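Local coordinates for putative phosphatase (Bacteroides thetaiotaomicron, PDB 3KYA), which is a putative phosphatase and zinc-binding protein that pairs an IPT/TIG domain with a six-bladed beta-propeller, its substrate and physiological role not being established, at residues 333-338 with 347-352; 327-332 with 371-376; 253-258 with 315-320; 361-366 with 402-407. All blocks are in the same frame, centred on the assembly; numbering follows the deposited sequence.

Contact 1: residues 333-338 with 347-352. With EDO (1,2-ethanediol), chain I.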
loop_
_atom_site.group_PDB
_atom_site.type_symbol
_atom_site.label_atom_id
_atom_site.label_comp_id
_atom_site.label_asym_id
_atom_site.label_seq_id
_atom_site.Cartn_x
_atom_site.Cartn_y
_atom_site.Cartn_z
ATOM N N TYR A 333 18.388 12.520 1.834
ATOM C CA TYR A 333 16.988 12.818 2.146
ATOM C C TYR A 333 16.399 13.897 1.225
ATOM O O TYR A 333 17.128 14.558 0.482
ATOM C CB TYR A 333 16.814 13.217 3.635
ATOM C CG TYR A 333 17.389 14.578 4.033
ATOM C CD1 TYR A 333 18.757 14.807 4.042
ATOM C CD2 TYR A 333 16.559 15.615 4.446
ATOM C CE1 TYR A 333 19.284 16.051 4.418
ATOM C CE2 TYR A 333 17.075 16.857 4.820
ATOM C CZ TYR A 333 18.438 17.064 4.811
ATOM O OH TYR A 333 18.951 18.291 5.183
ATOM N N PHE A 334 15.072 14.025 1.266
ATOM C CA PHE A 334 14.325 15.072 0.586
ATOM C C PHE A 334 13.634 15.977 1.609
ATOM O O PHE A 334 13.112 15.497 2.645
ATOM C CB PHE A 334 13.199 14.523 -0.343
ATOM C CG PHE A 334 13.672 13.928 -1.636
ATOM C CD1 PHE A 334 14.026 12.594 -1.711
ATOM C CD2 PHE A 334 13.684 14.690 -2.808
ATOM C CE1 PHE A 334 14.469 12.044 -2.918
ATOM C CE2 PHE A 334 14.127 14.146 -3.999
ATOM C CZ PHE A 334 14.504 12.817 -4.050
HETATM N N MSE A 335 13.637 17.272 1.310
HETATM C CA MSE A 335 12.896 18.266 2.055
HETATM C C MSE A 335 11.721 18.706 1.170
HETATM O O MSE A 335 11.743 18.502 -0.054
HETATM C CB MSE A 335 13.777 19.463 2.421
HETATM C CG MSE A 335 15.019 19.111 3.236
HETATM SE SE MSE A 335 16.015 20.678 3.802
HETATM C CE MSE A 335 14.808 21.276 5.195
ATOM N N ARG A 336 10.695 19.277 1.792
ATOM C CA ARG A 336 9.529 19.776 1.093
ATOM C C ARG A 336 9.372 21.254 1.390
ATOM O O ARG A 336 9.547 21.688 2.529
ATOM C CB ARG A 336 8.275 19.030 1.510
ATOM C CG ARG A 336 6.992 19.396 0.751
ATOM C CD ARG A 336 5.834 18.544 1.289
ATOM N NE ARG A 336 4.555 18.693 0.585
ATOM C CZ ARG A 336 3.765 19.757 0.678
ATOM N NH1 ARG A 336 4.134 20.798 1.403
ATOM N NH2 ARG A 336 2.615 19.801 0.028
ATOM N N SER A 337 9.020 22.014 0.357
ATOM C CA SER A 337 8.800 23.444 0.477
ATOM C C SER A 337 7.452 23.853 -0.139
ATOM O O SER A 337 7.166 23.502 -1.291
ATOM C CB SER A 337 9.966 24.167 -0.211
ATOM O OG SER A 337 9.797 25.564 -0.243
ATOM N N ASP A 338 6.632 24.579 0.620
ATOM C CA ASP A 338 5.357 25.103 0.115
ATOM C C ASP A 338 5.577 26.406 -0.674
ATOM O O ASP A 338 6.505 27.162 -0.390
ATOM C CB ASP A 338 4.367 25.338 1.251
ATOM C CG ASP A 338 3.829 24.046 1.824
ATOM O OD1 ASP A 338 3.112 23.331 1.083
ATOM O OD2 ASP A 338 4.115 23.738 3.004
ATOM N N ILE A 347 8.804 28.874 0.416
ATOM C CA ILE A 347 9.091 29.230 1.808
ATOM C C ILE A 347 10.016 28.176 2.433
ATOM O O ILE A 347 10.161 27.070 1.897
ATOM C CB ILE A 347 7.798 29.434 2.652
ATOM C CG1 ILE A 347 7.054 28.132 2.917
ATOM C CG2 ILE A 347 6.836 30.397 1.974
ATOM C CD1 ILE A 347 5.813 28.354 3.779
ATOM N N THR A 348 10.643 28.535 3.551
ATOM C CA THR A 348 11.579 27.667 4.247
ATOM C C THR A 348 11.107 26.212 4.252
ATOM O O THR A 348 10.005 25.917 4.705
ATOM C CB THR A 348 11.806 28.147 5.696
ATOM O OG1 THR A 348 12.303 29.490 5.664
ATOM C CG2 THR A 348 12.802 27.261 6.402
ATOM N N PRO A 349 11.941 25.299 3.728
ATOM C CA PRO A 349 11.554 23.889 3.657
ATOM C C PRO A 349 11.712 23.126 4.970
ATOM O O PRO A 349 12.317 23.621 5.925
ATOM C CB PRO A 349 12.521 23.318 2.605
ATOM C CG PRO A 349 13.762 24.125 2.804
ATOM C CD PRO A 349 13.246 25.536 3.075
ATOM N N TYR A 350 11.160 21.920 4.996
ATOM C CA TYR A 350 11.246 21.043 6.154
ATOM C C TYR A 350 11.544 19.608 5.708
ATOM O O TYR A 350 11.258 19.226 4.571
ATOM C CB TYR A 350 9.958 21.119 6.994
ATOM C CG TYR A 350 8.655 20.750 6.277
ATOM C CD1 TYR A 350 8.264 19.421 6.137
ATOM C CD2 TYR A 350 7.801 21.735 5.774
ATOM C CE1 TYR A 350 7.072 19.079 5.509
ATOM C CE2 TYR A 350 6.597 21.400 5.148
ATOM C CZ TYR A 350 6.247 20.073 5.016
ATOM O OH TYR A 350 5.061 19.723 4.406
ATOM N N ASN A 351 12.122 18.826 6.617
ATOM C CA ASN A 351 12.464 17.438 6.316
ATOM C C ASN A 351 11.197 16.650 5.978
ATOM O O ASN A 351 10.203 16.723 6.681
ATOM C CB ASN A 351 13.255 16.799 7.461
ATOM C CG ASN A 351 14.592 17.487 7.700
ATOM O OD1 ASN A 351 14.855 18.558 7.157
ATOM N ND2 ASN A 351 15.431 16.883 8.539
ATOM N N PHE A 352 11.235 15.925 4.861
ATOM C CA PHE A 352 10.067 15.181 4.360
ATOM C C PHE A 352 10.248 13.656 4.374
ATOM O O PHE A 352 9.529 12.962 5.100
ATOM C CB PHE A 352 9.700 15.715 2.953
ATOM C CG PHE A 352 8.501 15.028 2.325
ATOM C CD1 PHE A 352 7.286 14.956 2.998
ATOM C CD2 PHE A 352 8.586 14.484 1.049
ATOM C CE1 PHE A 352 6.188 14.317 2.417
ATOM C CE2 PHE A 352 7.495 13.836 0.474
ATOM C CZ PHE A 352 6.300 13.766 1.148
HETATM C C1 EDO I . 0.719 21.353 4.315
HETATM O O1 EDO I . 0.612 22.434 3.387
HETATM C C2 EDO I . 2.054 20.658 4.131
HETATM O O2 EDO I . 3.130 21.596 4.185
HETATM O O HOH W 1 17.432 19.418 7.162
HETATM O O HOH W 2 7.771 24.990 3.264
#

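Contact 2: residues 327-332 with 371-376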
loop_
_atom_site.group_PDB
_atom_site.type_symbol
_atom_site.label_atom_id
_atom_site.label_comp_id
_atom_site.label_asym_id
_atom_site.label_seq_id
_atom_site.Cartn_x
_atom_site.Cartn_y
_atom_site.Cartn_z
ATOM N N GLY A 327 15.930 17.511 -3.276
ATOM C CA GLY A 327 16.652 16.251 -3.123
ATOM C C GLY A 327 18.097 16.496 -2.733
ATOM O O GLY A 327 18.887 16.972 -3.559
ATOM N N VAL A 328 18.438 16.174 -1.484
ATOM C CA VAL A 328 19.790 16.384 -0.947
ATOM C C VAL A 328 20.624 15.152 -1.296
ATOM O O VAL A 328 20.643 14.154 -0.586
ATOM C CB VAL A 328 19.770 16.701 0.568
ATOM C CG1 VAL A 328 21.148 17.128 1.043
ATOM C CG2 VAL A 328 18.772 17.813 0.868
ATOM N N ILE A 329 21.271 15.238 -2.459
ATOM C CA ILE A 329 22.074 14.170 -3.043
ATOM C C ILE A 329 23.144 13.605 -2.113
ATOM O O ILE A 329 23.260 12.385 -1.957
ATOM C CB ILE A 329 22.781 14.703 -4.332
ATOM C CG1 ILE A 329 21.755 15.130 -5.385
ATOM C CG2 ILE A 329 23.745 13.662 -4.910
ATOM C CD1 ILE A 329 22.379 16.021 -6.500
ATOM N N ASN A 330 23.903 14.491 -1.473
ATOM C CA ASN A 330 25.017 14.054 -0.635
ATOM C C ASN A 330 24.673 13.719 0.823
ATOM O O ASN A 330 25.528 13.211 1.541
ATOM C CB ASN A 330 26.176 15.077 -0.685
ATOM C CG ASN A 330 25.847 16.419 -0.024
ATOM O OD1 ASN A 330 24.696 16.815 0.103
ATOM N ND2 ASN A 330 26.892 17.149 0.352
ATOM N N ASN A 331 23.436 13.971 1.252
ATOM C CA ASN A 331 23.047 13.686 2.639
ATOM C C ASN A 331 21.813 12.787 2.823
ATOM O O ASN A 331 21.315 12.609 3.934
ATOM C CB ASN A 331 22.990 14.997 3.430
ATOM C CG ASN A 331 24.387 15.521 3.758
ATOM O OD1 ASN A 331 25.168 14.844 4.441
ATOM N ND2 ASN A 331 24.698 16.726 3.298
ATOM N N HIS A 332 21.345 12.226 1.710
ATOM C CA HIS A 332 20.381 11.125 1.681
ATOM C C HIS A 332 18.950 11.363 2.172
ATOM O O HIS A 332 18.348 10.491 2.789
ATOM C CB HIS A 332 21.037 9.926 2.407
ATOM C CG HIS A 332 22.501 9.803 2.115
ATOM N ND1 HIS A 332 22.984 9.515 0.854
ATOM C CD2 HIS A 332 23.588 9.989 2.903
ATOM C CE1 HIS A 332 24.308 9.524 0.881
ATOM N NE2 HIS A 332 24.699 9.804 2.114
HETATM N N MSE A 371 17.467 6.088 2.089
HETATM C CA MSE A 371 17.886 6.118 0.693
HETATM C C MSE A 371 19.395 6.407 0.655
HETATM O O MSE A 371 20.021 6.636 1.694
HETATM C CB MSE A 371 17.071 7.157 -0.072
HETATM C CG MSE A 371 17.145 8.557 0.531
HETATM SE SE MSE A 371 15.819 9.808 -0.162
HETATM C CE MSE A 371 14.162 9.085 0.517
ATOM N N ASN A 372 19.997 6.386 -0.531
ATOM C CA ASN A 372 21.432 6.549 -0.628
ATOM C C ASN A 372 21.804 7.234 -1.948
ATOM O O ASN A 372 21.852 6.592 -2.998
ATOM C CB ASN A 372 22.094 5.177 -0.482
ATOM C CG ASN A 372 23.577 5.261 -0.245
ATOM O OD1 ASN A 372 24.191 6.307 -0.442
ATOM N ND2 ASN A 372 24.170 4.151 0.186
ATOM N N ASN A 373 22.098 8.532 -1.846
ATOM C CA ASN A 373 22.413 9.383 -3.008
ATOM C C ASN A 373 21.196 9.511 -3.926
ATOM O O ASN A 373 21.220 9.033 -5.078
ATOM C CB ASN A 373 23.640 8.906 -3.824
ATOM C CG ASN A 373 24.970 9.242 -3.172
ATOM O OD1 ASN A 373 25.713 10.092 -3.665
ATOM N ND2 ASN A 373 25.281 8.571 -2.079
ATOM N N PRO A 374 20.110 10.138 -3.432
ATOM C CA PRO A 374 18.920 10.333 -4.265
ATOM C C PRO A 374 19.211 11.355 -5.365
ATOM O O PRO A 374 19.729 12.450 -5.075
ATOM C CB PRO A 374 17.881 10.882 -3.289
ATOM C CG PRO A 374 18.691 11.559 -2.220
ATOM C CD PRO A 374 19.954 10.758 -2.098
ATOM N N CYS A 375 18.907 10.987 -6.607
ATOM C CA CYS A 375 19.176 11.851 -7.757
ATOM C C CYS A 375 17.871 12.326 -8.425
ATOM O O CYS A 375 16.932 12.704 -7.718
ATOM C CB CYS A 375 20.182 11.168 -8.704
ATOM S SG CYS A 375 21.856 10.970 -7.956
ATOM N N GLN A 376 17.775 12.274 -9.751
ATOM C CA GLN A 376 16.661 12.919 -10.436
ATOM C C GLN A 376 15.301 12.330 -10.094
ATOM O O GLN A 376 15.155 11.119 -9.974
ATOM C CB GLN A 376 16.864 12.892 -11.956
ATOM C CG GLN A 376 15.963 13.882 -12.704
ATOM C CD GLN A 376 16.413 14.117 -14.134
ATOM O OE1 GLN A 376 17.153 13.312 -14.695
ATOM N NE2 GLN A 376 15.964 15.230 -14.731
HETATM O O HOH W 3 18.199 8.180 4.116
#

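Contact 3: residues 253-258 with 315-320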
loop_
_atom_site.group_PDB
_atom_site.type_symbol
_atom_site.label_atom_id
_atom_site.label_comp_id
_atom_site.label_asym_id
_atom_site.label_seq_id
_atom_site.Cartn_x
_atom_site.Cartn_y
_atom_site.Cartn_z
ATOM N N THR A 253 16.035 25.236 -11.820
ATOM C CA THR A 253 14.687 24.764 -12.156
ATOM C C THR A 253 13.723 25.923 -12.387
ATOM O O THR A 253 13.793 26.937 -11.678
ATOM C CB THR A 253 14.120 23.897 -11.010
ATOM O OG1 THR A 253 15.100 22.923 -10.616
ATOM C CG2 THR A 253 12.826 23.189 -11.435
ATOM N N ILE A 254 12.816 25.755 -13.354
ATOM C CA ILE A 254 11.808 26.753 -13.713
ATOM C C ILE A 254 10.462 26.445 -13.061
ATOM O O ILE A 254 10.020 25.278 -13.064
ATOM C CB ILE A 254 11.637 26.823 -15.266
ATOM C CG1 ILE A 254 12.866 27.471 -15.904
ATOM C CG2 ILE A 254 10.400 27.617 -15.663
ATOM C CD1 ILE A 254 13.017 28.982 -15.620
ATOM N N HIS A 255 9.815 27.468 -12.493
ATOM C CA HIS A 255 8.486 27.290 -11.899
ATOM C C HIS A 255 7.496 27.046 -13.048
ATOM O O HIS A 255 7.399 27.876 -13.950
ATOM C CB HIS A 255 8.054 28.498 -11.071
ATOM C CG HIS A 255 6.867 28.227 -10.207
ATOM N ND1 HIS A 255 5.575 28.400 -10.643
ATOM C CD2 HIS A 255 6.777 27.746 -8.939
ATOM C CE1 HIS A 255 4.737 28.060 -9.677
ATOM N NE2 HIS A 255 5.441 27.655 -8.632
ATOM N N PRO A 256 6.754 25.928 -13.005
ATOM C CA PRO A 256 5.896 25.555 -14.144
ATOM C C PRO A 256 4.685 26.454 -14.403
ATOM O O PRO A 256 4.123 26.389 -15.499
ATOM C CB PRO A 256 5.454 24.125 -13.802
ATOM C CG PRO A 256 5.528 24.061 -12.308
ATOM C CD PRO A 256 6.669 24.943 -11.906
ATOM N N ILE A 257 4.297 27.293 -13.444
ATOM C CA ILE A 257 3.174 28.201 -13.652
ATOM C C ILE A 257 3.612 29.647 -13.883
ATOM O O ILE A 257 3.155 30.275 -14.841
ATOM C CB ILE A 257 2.166 28.188 -12.473
ATOM C CG1 ILE A 257 1.761 26.745 -12.113
ATOM C CG2 ILE A 257 0.942 29.052 -12.810
ATOM C CD1 ILE A 257 1.155 25.948 -13.253
ATOM N N ASN A 258 4.469 30.170 -13.003
ATOM C CA ASN A 258 4.887 31.578 -13.057
ATOM C C ASN A 258 6.187 31.860 -13.820
ATOM O O ASN A 258 6.492 33.019 -14.111
ATOM C CB ASN A 258 4.910 32.175 -11.638
ATOM C CG ASN A 258 3.526 32.214 -11.002
ATOM O OD1 ASN A 258 2.537 32.511 -11.671
ATOM N ND2 ASN A 258 3.444 31.907 -9.696
ATOM N N ILE A 315 16.152 20.851 -7.156
ATOM C CA ILE A 315 14.788 21.281 -6.874
ATOM C C ILE A 315 13.827 20.679 -7.895
ATOM O O ILE A 315 14.004 20.864 -9.117
ATOM C CB ILE A 315 14.697 22.821 -6.926
ATOM C CG1 ILE A 315 15.728 23.456 -5.977
ATOM C CG2 ILE A 315 13.291 23.309 -6.596
ATOM C CD1 ILE A 315 15.857 24.979 -6.146
ATOM N N PHE A 316 12.819 19.972 -7.393
ATOM C CA PHE A 316 11.797 19.319 -8.225
ATOM C C PHE A 316 10.444 19.894 -7.846
ATOM O O PHE A 316 9.952 19.686 -6.720
ATOM C CB PHE A 316 11.837 17.793 -8.039
ATOM C CG PHE A 316 13.212 17.217 -8.193
ATOM C CD1 PHE A 316 13.781 17.062 -9.450
ATOM C CD2 PHE A 316 13.953 16.842 -7.077
ATOM C CE1 PHE A 316 15.057 16.572 -9.593
ATOM C CE2 PHE A 316 15.234 16.325 -7.219
ATOM C CZ PHE A 316 15.789 16.190 -8.479
ATOM N N ILE A 317 9.849 20.647 -8.771
ATOM C CA ILE A 317 8.590 21.355 -8.498
ATOM C C ILE A 317 7.376 20.574 -9.016
ATOM O O ILE A 317 7.391 20.061 -10.131
ATOM C CB ILE A 317 8.608 22.776 -9.095
ATOM C CG1 ILE A 317 9.854 23.540 -8.614
ATOM C CG2 ILE A 317 7.324 23.538 -8.738
ATOM C CD1 ILE A 317 10.059 24.913 -9.290
ATOM N N HIS A 318 6.347 20.494 -8.179
ATOM C CA HIS A 318 5.093 19.824 -8.490
ATOM C C HIS A 318 4.456 20.498 -9.723
ATOM O O HIS A 318 4.577 21.720 -9.887
ATOM C CB HIS A 318 4.181 19.922 -7.264
ATOM C CG HIS A 318 2.928 19.116 -7.349
ATOM N ND1 HIS A 318 1.752 19.609 -7.872
ATOM C CD2 HIS A 318 2.661 17.849 -6.954
ATOM C CE1 HIS A 318 0.814 18.681 -7.791
ATOM N NE2 HIS A 318 1.337 17.606 -7.228
ATOM N N PRO A 319 3.777 19.720 -10.587
ATOM C CA PRO A 319 3.171 20.331 -11.789
ATOM C C PRO A 319 2.210 21.503 -11.535
ATOM O O PRO A 319 2.081 22.378 -12.402
ATOM C CB PRO A 319 2.449 19.156 -12.469
ATOM C CG PRO A 319 3.133 17.914 -11.930
ATOM C CD PRO A 319 3.560 18.263 -10.532
ATOM N N THR A 320 1.546 21.528 -10.381
ATOM C CA THR A 320 0.654 22.634 -10.034
ATOM C C THR A 320 1.449 23.861 -9.591
ATOM O O THR A 320 0.891 24.944 -9.486
ATOM C CB THR A 320 -0.301 22.276 -8.875
ATOM O OG1 THR A 320 0.474 22.000 -7.701
ATOM C CG2 THR A 320 -1.190 21.067 -9.221
HETATM O O HOH W 4 17.681 22.225 -9.200
#

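Contact 4: residues 361-366 with 402-407. With EDO (1,2-ethanediol), chain F.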
loop_
_atom_site.group_PDB
_atom_site.type_symbol
_atom_site.label_atom_id
_atom_site.label_comp_id
_atom_site.label_asym_id
_atom_site.label_seq_id
_atom_site.Cartn_x
_atom_site.Cartn_y
_atom_site.Cartn_z
ATOM N N TYR A 361 18.937 1.744 2.879
ATOM C CA TYR A 361 17.876 1.284 1.996
ATOM C C TYR A 361 16.732 0.747 2.855
ATOM O O TYR A 361 16.830 -0.341 3.440
ATOM C CB TYR A 361 18.371 0.221 1.019
ATOM C CG TYR A 361 17.242 -0.344 0.193
ATOM C CD1 TYR A 361 16.561 0.456 -0.714
ATOM C CD2 TYR A 361 16.841 -1.667 0.327
ATOM C CE1 TYR A 361 15.502 -0.045 -1.464
ATOM C CE2 TYR A 361 15.790 -2.177 -0.428
ATOM C CZ TYR A 361 15.131 -1.361 -1.323
ATOM O OH TYR A 361 14.080 -1.861 -2.061
ATOM N N ARG A 362 15.655 1.522 2.958
ATOM C CA ARG A 362 14.500 1.111 3.743
ATOM C C ARG A 362 13.243 1.805 3.288
ATOM O O ARG A 362 13.150 3.042 3.310
ATOM C CB ARG A 362 14.708 1.408 5.239
ATOM C CG ARG A 362 13.557 0.930 6.109
ATOM C CD ARG A 362 13.737 1.307 7.568
ATOM N NE ARG A 362 12.615 0.819 8.365
ATOM C CZ ARG A 362 12.579 -0.354 9.003
ATOM N NH1 ARG A 362 13.616 -1.192 8.973
ATOM N NH2 ARG A 362 11.498 -0.691 9.697
ATOM N N ASP A 363 12.280 1.001 2.861
ATOM C CA ASP A 363 10.964 1.500 2.525
ATOM C C ASP A 363 10.214 1.684 3.838
ATOM O O ASP A 363 10.119 0.754 4.646
ATOM C CB ASP A 363 10.249 0.550 1.573
ATOM C CG ASP A 363 10.854 0.580 0.174
ATOM O OD1 ASP A 363 11.301 1.673 -0.258
ATOM O OD2 ASP A 363 10.870 -0.474 -0.489
ATOM N N ASP A 364 9.730 2.903 4.060
ATOM C CA ASP A 364 9.018 3.267 5.283
ATOM C C ASP A 364 8.368 4.650 5.057
ATOM O O ASP A 364 8.386 5.170 3.931
ATOM C CB ASP A 364 9.990 3.292 6.466
ATOM C CG ASP A 364 9.325 2.952 7.798
ATOM O OD1 ASP A 364 8.120 3.234 7.987
ATOM O OD2 ASP A 364 10.030 2.399 8.658
ATOM N N VAL A 365 7.808 5.234 6.117
ATOM C CA VAL A 365 7.117 6.518 6.054
ATOM C C VAL A 365 8.006 7.649 6.541
ATOM O O VAL A 365 8.700 7.521 7.557
ATOM C CB VAL A 365 5.832 6.502 6.954
ATOM C CG1 VAL A 365 5.081 7.843 6.877
ATOM C CG2 VAL A 365 4.923 5.362 6.561
ATOM N N GLY A 366 7.960 8.771 5.835
ATOM C CA GLY A 366 8.688 9.973 6.234
ATOM C C GLY A 366 10.174 9.816 6.514
ATOM O O GLY A 366 10.899 9.193 5.728
ATOM N N CYS A 402 17.911 1.489 -7.929
ATOM C CA CYS A 402 16.480 1.364 -8.180
ATOM C C CYS A 402 15.753 2.703 -8.322
ATOM O O CYS A 402 16.303 3.770 -8.039
ATOM C CB CYS A 402 15.850 0.555 -7.045
ATOM S SG CYS A 402 15.972 1.343 -5.413
ATOM N N VAL A 403 14.518 2.608 -8.800
ATOM C CA VAL A 403 13.593 3.724 -8.861
ATOM C C VAL A 403 12.671 3.562 -7.642
ATOM O O VAL A 403 12.098 2.475 -7.439
ATOM C CB VAL A 403 12.742 3.710 -10.145
ATOM C CG1 VAL A 403 11.737 4.864 -10.137
ATOM C CG2 VAL A 403 13.632 3.775 -11.415
ATOM N N ARG A 404 12.566 4.599 -6.816
ATOM C CA ARG A 404 11.673 4.604 -5.639
ATOM C C ARG A 404 10.461 5.499 -5.930
ATOM O O ARG A 404 10.517 6.384 -6.806
ATOM C CB ARG A 404 12.368 5.146 -4.377
ATOM C CG ARG A 404 13.747 4.613 -4.025
ATOM C CD ARG A 404 13.789 3.261 -3.326
ATOM N NE ARG A 404 13.240 3.228 -1.964
ATOM C CZ ARG A 404 13.890 3.583 -0.848
ATOM N NH1 ARG A 404 15.125 4.073 -0.891
ATOM N NH2 ARG A 404 13.276 3.476 0.338
ATOM N N LYS A 405 9.378 5.268 -5.188
ATOM C CA LYS A 405 8.135 6.013 -5.288
ATOM C C LYS A 405 7.840 6.665 -3.937
ATOM O O LYS A 405 8.058 6.047 -2.894
ATOM C CB LYS A 405 6.979 5.072 -5.650
ATOM C CG LYS A 405 5.603 5.733 -5.725
ATOM C CD LYS A 405 4.523 4.690 -5.973
ATOM C CE LYS A 405 3.137 5.233 -5.758
ATOM N NZ LYS A 405 2.099 4.144 -5.818
ATOM N N VAL A 406 7.367 7.908 -3.975
ATOM C CA VAL A 406 7.017 8.678 -2.787
ATOM C C VAL A 406 5.605 9.232 -2.953
ATOM O O VAL A 406 5.348 10.031 -3.869
ATOM C CB VAL A 406 7.995 9.882 -2.534
ATOM C CG1 VAL A 406 7.633 10.609 -1.227
ATOM C CG2 VAL A 406 9.468 9.421 -2.485
ATOM N N THR A 407 4.685 8.807 -2.087
ATOM C CA THR A 407 3.332 9.329 -2.119
ATOM C C THR A 407 3.344 10.716 -1.472
ATOM O O THR A 407 4.281 11.052 -0.755
ATOM C CB THR A 407 2.325 8.409 -1.390
ATOM O OG1 THR A 407 2.657 8.319 0.002
ATOM C CG2 THR A 407 2.315 7.017 -2.020
HETATM C C1 EDO F . 12.492 -3.368 1.163
HETATM O O1 EDO F . 11.357 -2.783 0.501
HETATM C C2 EDO F . 13.287 -2.313 1.935
HETATM O O2 EDO F . 12.533 -1.800 3.041
#

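Contact 1: residues 333-338 with 347-352
Arg-336 and Tyr-350 form an antiparallel hydrogen-bonded pair, Arg-336 N donating to Tyr-350 O at 2.8 Å and Tyr-350 N to Arg-336 O, and Phe-352 N to Phe-334 O continues the pairing. The two side chains rise from the same face of the sheet and lie side by side, guanidinium and ring planes 26° apart. With CG anti to the backbone N (chi1 -175°) and an extended chain beyond it, Arg-336 lays CD over the rim of one Phe-352 face and brings the same carbon to 3.4 Å from Tyr-350 OH. Its NH1 goes on to a salt bridge with Asp-338 OD1 (2.8 Å), which it meets from above the carboxylate plane. A 1,2-ethanediol, probably from the crystallisation liquor, joins this polar group: its O2 accepts from Tyr-350 OH and donates to Asp-338 OD2 at 2.6 Å. These strands are the last two of a four-stranded antiparallel propeller blade, and Tyr-68 of the second subunit packs edge-to-face on the Tyr-350 ring while bonding to Asp-338 OD2. On the opposite face, the bent selenomethionine Met-335 sets CE 3.9 Å from Pro-349 CG, and Ser-337 CB touches Pro-349 CB. Ser-337 OG donates to Ile-347 O at 2.6 Å, in the carbonyl plane. Ile-347 N in turn reaches Asp-338 O (3.0 Å), and a water accepts from Asp-338 N and donates to Thr-348 O.

Contact 2: residues 327-332 with 371-376
The His-332 imidazole meets Asn-373 N at its edge and has Asn-330 C of its own segment over the rim of one face. Asn-373 N donates to His-332 ND1 at 3.0 Å, lying only 7° out of the ring plane. Asn-372 runs beside the ring and points the same way, but its amide plane stands 87° to the imidazole, and its OD1 comes to 3.5 Å from His-332 CE1. His-332 CG lies beside the backbone N and anti to the carbonyl carbon, which carries the ring to the 371-373 segment. An alanine here would probably leave Asn-373 N without this acceptor and open a gap beside the Asn-372 amide. Carbonyls and carbon atoms make much of the remaining contact. Asn-373 CA approaches Ile-329 O at 3.3 Å in an almost straight CA-H...O contact (178° at H), while Ile-329 CG1 rests 3.4 Å from Pro-374 O. Pro-374 CG lies against Val-328 O, and selenomethionine Met-371 brings CG to 3.2 Å from His-332 O. The contact joins two adjacent propeller blades, through the turn after strand 323-328 and the start of strand 374-381; Phe-395 and Phe-334 pack on Met-371 and Pro-374 alongside. Because ND1 accepts a hydrogen bond from a backbone N-H, the ring is probably neutral with its proton on NE2.

Contact 3: residues 253-258 with 315-320
Ile-317 and Thr-253 carry the tight part of this contact, where two nearly parallel segments (end-to-end directions 12° apart) meet through side chains. Thr-253 OG1, anti to the carbonyl carbon (chi1 -48°), donates to Ile-315 O at 2.8 Å, tilted 22° from the carbonyl plane. A water donates to the same hydroxyl and accepts from Ile-315 N, so OG1 is gripped by two bonds. Thr-253 CG2 slides past Ile-317 in the opposite direction, 3.9 Å from its CD1. The other branch of Ile-317, CG2, presses on Pro-256 CD at 3.5 Å. An alanine in place of Thr-253 would probably leave Ile-315 O without this donor, deprive the water of an acceptor and open a gap beside Ile-317 CD1. Toward Ile-257, which is exposed to solvent, the packing thins to carbons against backbone carbonyls: Pro-256 CG lies 3.5 Å from His-318 O, and Ile-257 CG1 lies 3.3 Å from Thr-320 O. In both segments a His-Pro pair follows the strand, and the histidine ND1 accepts a backbone N-H from further along, Asn-258 N for His-255 and Thr-320 N for His-318. His-255 NE2 also bonds to Gly-321 O. The contact thus joins the first strands of successive propeller blades, 252-254 and 313-317, each flanked by the next strand of its own sheet, 261-265 and 323-328.

Contact 4: residues 361-366 with 402-407
Tyr-361 sets CE1 over one face of the Arg-404 guanidinium, 3.9 Å above its plane and toward the rim, with ring and guanidinium 66° apart. At the edge of that guanidinium, Asp-363 OD1 forms a salt bridge with NH2 (2.7 Å), met from above the carboxylate plane, and receives a weak bond from Arg-404 NE at 3.0 Å. NH2 also makes a weak bond to Arg-362 O. Arg-404 bends at chi2 (-80°) and again at chi3, folding the chain so that one guanidinium can serve both the loop carboxylate and, through NH1, Asp-397. Cys-402 SG approaches the Tyr-361 ring obliquely, 4.2 Å from CE1, a Cys sulfur-aromatic contact. A 1,2-ethanediol, probably from the crystallisation liquor, bonds to Asp-363 through N and OD2. The inter-blade loop 361-366 is thereby tied to strand 402-406, third in the antiparallel propeller blade 374-415, and the fourth strand, 412-415, adds Thr-414, bonded to both Tyr-361 OH and Asp-363 OD2.

In the fold
The four contacts lie in and between successive blades of the propeller. Contact 3 comes first along the chain, joining blade 252-305 to blade 313-352; contact 1 lies within the latter, nested in the loop closed by contact 2, which crosses to blade 374-415. Contact 4 alternates with contact 2 and ties the inter-blade loop to that same blade. Centres of contacts 2 and 4 are about 12 Å apart, those of contacts 3 and 4 about 22 Å. Phe-334 touches Gly-327, Pro-374, Met-371 and Phe-316, linking contacts 1, 2 and 3, while Phe-352 packs on Val-406 of contact 4. Packing thus passes between blades, but contacts 3 and 4 stay about 9 Å apart at their nearest atoms.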